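Local coordinates for putative exported protein (Bordetella pertussis Tohama I, PDB 2PFZ) that binds pyroglutamic acid as a periplasmic solute receptor, probably delivering it to a tripartite ATP-independent (TRAP) transporter, at residues N40-Y45 / Q163-A168; Y45-I50 / L66-N71. All blocks are in the same frame, centred on the assembly; numbering follows the deposited sequence.

Contact 1 of 2, residues N40-Y45 / Q163-A168. With PCA (pyroglutamic acid), chain B.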
loop_
_atom_site.group_PDB
_atom_site.type_symbol
_atom_site.label_atom_id
_atom_site.label_comp_id
_atom_site.label_asym_id
_atom_site.label_seq_id
_atom_site.Cartn_x
_atom_site.Cartn_y
_atom_site.Cartn_z
ATOM N N ASN A 40 -4.353 -14.720 6.638
ATOM C CA ASN A 40 -4.560 -13.281 6.812
ATOM C C ASN A 40 -4.078 -12.724 8.131
ATOM O O ASN A 40 -3.619 -13.457 8.997
ATOM C CB ASN A 40 -5.998 -12.851 6.478
ATOM C CG ASN A 40 -6.986 -13.206 7.548
ATOM O OD1 ASN A 40 -6.697 -13.088 8.749
ATOM N ND2 ASN A 40 -8.189 -13.627 7.125
ATOM N N ASN A 41 -4.155 -11.401 8.243
ATOM C CA ASN A 41 -3.744 -10.684 9.432
ATOM C C ASN A 41 -2.327 -11.012 9.912
ATOM O O ASN A 41 -2.101 -11.075 11.123
ATOM C CB ASN A 41 -4.756 -10.895 10.556
ATOM C CG ASN A 41 -4.733 -9.764 11.593
ATOM O OD1 ASN A 41 -4.579 -8.590 11.249
ATOM N ND2 ASN A 41 -4.913 -10.122 12.872
ATOM N N ALA A 42 -1.388 -11.217 8.973
ATOM C CA ALA A 42 0.017 -11.512 9.300
ATOM C C ALA A 42 0.211 -12.780 10.139
ATOM O O ALA A 42 1.229 -12.928 10.844
ATOM C CB ALA A 42 0.685 -10.307 10.001
ATOM N N SER A 43 -0.749 -13.698 10.040
ATOM C CA SER A 43 -0.734 -14.940 10.826
ATOM C C SER A 43 0.400 -15.905 10.459
ATOM O O SER A 43 0.890 -16.649 11.332
ATOM C CB SER A 43 -2.095 -15.654 10.755
ATOM O OG SER A 43 -2.528 -15.839 9.421
ATOM N N LEU A 44 0.809 -15.900 9.193
ATOM C CA LEU A 44 1.882 -16.791 8.718
ATOM C C LEU A 44 3.182 -16.035 8.516
ATOM O O LEU A 44 4.228 -16.397 9.080
ATOM C CB LEU A 44 1.487 -17.454 7.400
ATOM C CG LEU A 44 2.476 -18.512 6.913
ATOM C CD1 LEU A 44 2.722 -19.621 7.978
ATOM C CD2 LEU A 44 1.979 -19.092 5.598
ATOM N N TYR A 45 3.118 -15.005 7.675
ATOM C CA TYR A 45 4.227 -14.070 7.540
ATOM C C TYR A 45 3.751 -12.645 7.770
ATOM O O TYR A 45 2.597 -12.312 7.455
ATOM C CB TYR A 45 4.852 -14.224 6.154
ATOM C CG TYR A 45 5.493 -15.580 5.995
ATOM C CD1 TYR A 45 6.746 -15.855 6.582
ATOM C CD2 TYR A 45 4.859 -16.590 5.277
ATOM C CE1 TYR A 45 7.325 -17.101 6.469
ATOM C CE2 TYR A 45 5.451 -17.854 5.139
ATOM C CZ TYR A 45 6.672 -18.102 5.742
ATOM O OH TYR A 45 7.247 -19.367 5.595
ATOM N N GLN A 163 3.221 -2.239 12.451
ATOM C CA GLN A 163 2.404 -2.877 11.406
ATOM C C GLN A 163 0.930 -2.732 11.721
ATOM O O GLN A 163 0.580 -2.513 12.880
ATOM C CB GLN A 163 2.803 -4.336 11.205
ATOM C CG GLN A 163 4.296 -4.480 10.896
ATOM C CD GLN A 163 4.704 -3.659 9.686
ATOM O OE1 GLN A 163 3.925 -3.508 8.745
ATOM N NE2 GLN A 163 5.907 -3.091 9.715
ATOM N N GLN A 164 0.065 -2.850 10.708
ATOM C CA GLN A 164 -1.366 -2.645 10.936
ATOM C C GLN A 164 -1.922 -3.632 11.961
ATOM O O GLN A 164 -2.808 -3.286 12.740
ATOM C CB GLN A 164 -2.206 -2.736 9.646
ATOM C CG GLN A 164 -3.644 -2.293 9.890
ATOM C CD GLN A 164 -4.494 -2.146 8.626
ATOM O OE1 GLN A 164 -5.649 -2.577 8.587
ATOM N NE2 GLN A 164 -3.938 -1.521 7.618
ATOM N N ALA A 165 -1.404 -4.863 11.938
ATOM C CA ALA A 165 -1.824 -5.910 12.882
ATOM C C ALA A 165 -1.575 -5.562 14.356
ATOM O O ALA A 165 -2.225 -6.149 15.244
ATOM C CB ALA A 165 -1.178 -7.263 12.532
ATOM N N GLU A 166 -0.639 -4.630 14.596
ATOM C CA GLU A 166 -0.299 -4.119 15.937
ATOM C C GLU A 166 -0.734 -2.682 16.217
ATOM O O GLU A 166 -0.387 -2.123 17.266
ATOM C CB GLU A 166 1.208 -4.206 16.196
ATOM C CG GLU A 166 1.683 -5.578 16.599
ATOM C CD GLU A 166 1.821 -6.490 15.424
ATOM O OE1 GLU A 166 2.526 -6.109 14.459
ATOM O OE2 GLU A 166 1.227 -7.591 15.454
ATOM N N LEU A 167 -1.481 -2.078 15.299
ATOM C CA LEU A 167 -1.798 -0.641 15.408
ATOM C C LEU A 167 -2.803 -0.338 16.518
ATOM O O LEU A 167 -2.635 0.604 17.288
ATOM C CB LEU A 167 -2.369 -0.127 14.083
ATOM C CG LEU A 167 -1.995 1.257 13.544
ATOM C CD1 LEU A 167 -2.960 1.682 12.449
ATOM C CD2 LEU A 167 -1.798 2.346 14.563
ATOM N N ALA A 168 -3.861 -1.126 16.589
ATOM C CA ALA A 168 -4.890 -0.897 17.602
ATOM C C ALA A 168 -4.277 -0.873 19.010
ATOM O O ALA A 168 -4.569 0.022 19.817
ATOM C CB ALA A 168 -5.977 -1.951 17.485
HETATM N N PCA B . -3.058 1.263 5.279
HETATM C CA PCA B . -1.835 0.453 5.439
HETATM C CB PCA B . -0.779 0.845 4.405
HETATM C CG PCA B . -1.378 1.982 3.600
HETATM C CD PCA B . -2.765 2.124 4.156
HETATM O OE PCA B . -3.615 2.886 3.672
HETATM C C PCA B . -1.275 0.775 6.806
HETATM O O PCA B . -0.450 0.039 7.362
HETATM O OXT PCA B . -1.663 1.810 7.373
#
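A small surface contact brings Asn41 and Ala42, in the loop between strand 35-39 and helix 50-55, against Ala165, which lies just before helix 167-172. The two loops, 118 residues apart in the chain, meet near the ligand pocket, consistent with a touch across the edge of the binding cleft of this two-lobed receptor family. The closest CA pair is Asn41 and Ala165, 6.2 Å apart, and just 89 Å² is buried, both sides summed. CG of Asn41 lies beside its carbonyl carbon (chi1 -156°), and the end of the side chain bends to Ala165, OD1 coming to 3.9 Å from its CB. That same methyl is 4.4 Å from the CB of Ala42. The loop is shaped by a type I' turn from Asn40 to Ser43. Its Asn40 O accepts from both Ser43 N and Ser43 OG, the hydroxyl lying 2.7 Å from Asn40 O in the carbonyl plane, on a lone pair. On the other segment, Gln164 extends its NE2 to 3.6 Å from C of the pyroglutamic acid, whose pocket also includes Arg142 and Thr185. The touch is a light van der Waals one, without directional polar bonds, so little in it would be expected to fix the distance between the loops.

Contact 2 of 2, residues Y45-I50 / L66-N71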
loop_
_atom_site.group_PDB
_atom_site.type_symbol
_atom_site.label_atom_id
_atom_site.label_comp_id
_atom_site.label_asym_id
_atom_site.label_seq_id
_atom_site.Cartn_x
_atom_site.Cartn_y
_atom_site.Cartn_z
ATOM N N TYR A 45 3.118 -15.005 7.675
ATOM C CA TYR A 45 4.227 -14.070 7.540
ATOM C C TYR A 45 3.751 -12.645 7.770
ATOM O O TYR A 45 2.597 -12.312 7.455
ATOM C CB TYR A 45 4.852 -14.224 6.154
ATOM C CG TYR A 45 5.493 -15.580 5.995
ATOM C CD1 TYR A 45 6.746 -15.855 6.582
ATOM C CD2 TYR A 45 4.859 -16.590 5.277
ATOM C CE1 TYR A 45 7.325 -17.101 6.469
ATOM C CE2 TYR A 45 5.451 -17.854 5.139
ATOM C CZ TYR A 45 6.672 -18.102 5.742
ATOM O OH TYR A 45 7.247 -19.367 5.595
ATOM N N LYS A 46 4.636 -11.814 8.318
ATOM C CA LYS A 46 4.308 -10.398 8.610
ATOM C C LYS A 46 4.705 -9.518 7.429
ATOM O O LYS A 46 5.457 -9.955 6.569
ATOM C CB LYS A 46 5.085 -9.944 9.842
ATOM C CG LYS A 46 4.673 -10.635 11.135
ATOM C CD LYS A 46 5.711 -10.361 12.172
ATOM C CE LYS A 46 5.179 -10.581 13.569
ATOM N NZ LYS A 46 4.763 -11.973 13.697
ATOM N N ALA A 47 4.210 -8.281 7.394
ATOM C CA ALA A 47 4.425 -7.398 6.235
ATOM C C ALA A 47 5.872 -7.354 5.753
ATOM O O ALA A 47 6.116 -7.569 4.541
ATOM C CB ALA A 47 3.907 -5.977 6.516
ATOM N N PRO A 48 6.839 -7.105 6.670
ATOM C CA PRO A 48 8.219 -6.989 6.201
ATOM C C PRO A 48 8.809 -8.282 5.657
ATOM O O PRO A 48 9.851 -8.224 4.976
ATOM C CB PRO A 48 8.996 -6.577 7.465
ATOM C CG PRO A 48 7.959 -6.017 8.400
ATOM C CD PRO A 48 6.755 -6.892 8.134
ATOM N N GLU A 49 8.138 -9.409 5.933
ATOM C CA GLU A 49 8.669 -10.763 5.630
ATOM C C GLU A 49 8.184 -11.378 4.321
ATOM O O GLU A 49 8.794 -12.333 3.816
ATOM C CB GLU A 49 8.314 -11.735 6.753
ATOM C CG GLU A 49 8.841 -11.355 8.110
ATOM C CD GLU A 49 8.259 -12.197 9.230
ATOM O OE1 GLU A 49 7.287 -12.980 8.995
ATOM O OE2 GLU A 49 8.767 -12.027 10.369
ATOM N N ILE A 50 7.107 -10.839 3.759
ATOM C CA ILE A 50 6.369 -11.577 2.713
ATOM C C ILE A 50 7.167 -11.691 1.394
ATOM O O ILE A 50 7.148 -12.754 0.733
ATOM C CB ILE A 50 4.897 -11.074 2.550
ATOM C CG1 ILE A 50 4.075 -11.399 3.813
ATOM C CG2 ILE A 50 4.224 -11.695 1.313
ATOM C CD1 ILE A 50 2.726 -10.690 3.893
ATOM N N LEU A 66 4.295 -2.279 -1.510
ATOM C CA LEU A 66 5.537 -1.991 -2.256
ATOM C C LEU A 66 6.493 -1.129 -1.448
ATOM O O LEU A 66 7.692 -1.404 -1.392
ATOM C CB LEU A 66 5.234 -1.307 -3.592
ATOM C CG LEU A 66 4.441 -2.125 -4.613
ATOM C CD1 LEU A 66 3.980 -1.282 -5.788
ATOM C CD2 LEU A 66 5.279 -3.303 -5.071
ATOM N N THR A 67 5.968 -0.063 -0.848
ATOM C CA THR A 67 6.804 0.892 -0.120
ATOM C C THR A 67 7.535 0.324 1.111
ATOM O O THR A 67 8.454 0.954 1.605
ATOM C CB THR A 67 6.049 2.219 0.239
ATOM O OG1 THR A 67 4.767 1.932 0.820
ATOM C CG2 THR A 67 5.882 3.094 -1.000
ATOM N N ASN A 68 7.129 -0.850 1.608
ATOM C CA ASN A 68 7.901 -1.499 2.671
ATOM C C ASN A 68 9.312 -1.828 2.216
ATOM O O ASN A 68 10.212 -2.052 3.056
ATOM C CB ASN A 68 7.235 -2.783 3.164
ATOM C CG ASN A 68 6.296 -2.559 4.325
ATOM O OD1 ASN A 68 5.360 -3.357 4.545
ATOM N ND2 ASN A 68 6.547 -1.502 5.105
ATOM N N PHE A 69 9.513 -1.847 0.892
ATOM C CA PHE A 69 10.773 -2.302 0.321
ATOM C C PHE A 69 11.603 -1.186 -0.307
ATOM O O PHE A 69 12.586 -1.425 -1.004
ATOM C CB PHE A 69 10.495 -3.552 -0.565
ATOM C CG PHE A 69 9.815 -4.628 0.214
ATOM C CD1 PHE A 69 10.555 -5.452 1.066
ATOM C CD2 PHE A 69 8.429 -4.723 0.239
ATOM C CE1 PHE A 69 9.937 -6.381 1.875
ATOM C CE2 PHE A 69 7.794 -5.670 1.033
ATOM C CZ PHE A 69 8.538 -6.496 1.856
ATOM N N ALA A 70 11.260 0.053 0.064
ATOM C CA ALA A 70 11.911 1.258 -0.456
ATOM C C ALA A 70 13.414 1.302 -0.206
ATOM O O ALA A 70 14.169 1.863 -1.027
ATOM C CB ALA A 70 11.225 2.529 0.085
ATOM N N ASN A 71 13.870 0.701 0.892
ATOM C CA ASN A 71 15.311 0.685 1.174
ATOM C C ASN A 71 16.080 -0.347 0.348
ATOM O O ASN A 71 17.304 -0.285 0.258
ATOM C CB ASN A 71 15.592 0.563 2.677
ATOM C CG ASN A 71 15.201 1.831 3.442
ATOM O OD1 ASN A 71 14.928 1.793 4.635
ATOM N ND2 ASN A 71 15.170 2.954 2.742
HETATM O O HOH W 1 4.532 -5.821 2.944
#
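With CG of Phe69 anti to its carbonyl carbon (chi1 -56°), the phenyl ring reaches the backbone of Ala47 and Pro48, while a chi1 of -91° carries the amide of Asn68 toward Ala47. The ring presents its edge: CE1 of Phe69 lies 3.6 Å from Pro48 O, and CZ of Phe69 is 3.8 Å from Ala47 O, both oxygens being near the ring plane. Such an approach sets the slightly positive ring hydrogens against carbonyl oxygens. Beside it, OD1 of Asn68 stands 3.6 Å from the methyl CB of Ala47. Both segments follow strands of the DctP-type periplasmic receptor fold: 45-50 is the end of the loop after strand 35-39 and runs into helix 50-55, and 66-71 leaves strand 61-65 through a short 3-10 turn. A water joins the two, donating to Ala47 O at 2.8 Å and to Asn68 OD1 at 3.1 Å. The other end of the Asn68 amide, ND2, is hydrogen-bonded to the main-chain O of Tyr144, a pocket residue; with the water on OD1 this probably holds the amide in one orientation. Within 45-50, Lys46 N donates to Glu49 OE1 at 3.0 Å, from above the carboxylate plane, and Glu49 N returns a 2.8 Å bond to Lys46 O.

Both contacts use the connection between strand 35-39 and helix 50-55, and they share Tyr45, though it touches neither partner segment. Contact 1 is the shallower, its centre about 14 Å from that of the chain and none of its touching residues buried; contact 2, partly buried, is centred about 10 Å from the centre of the chain, with Ala47 and Phe69 buried but Pro48 exposed. Their chemistry differs as well: methyls and an amide oxygen at the surface, against aromatic C-H edges, backbone carbonyls and a bridging water deeper in. The two also meet directly, for Gln163 OE1 is 3.3 Å from Ala47 CB, a packing approach linking the segment that carries pocket residue Gln164 to contact 2.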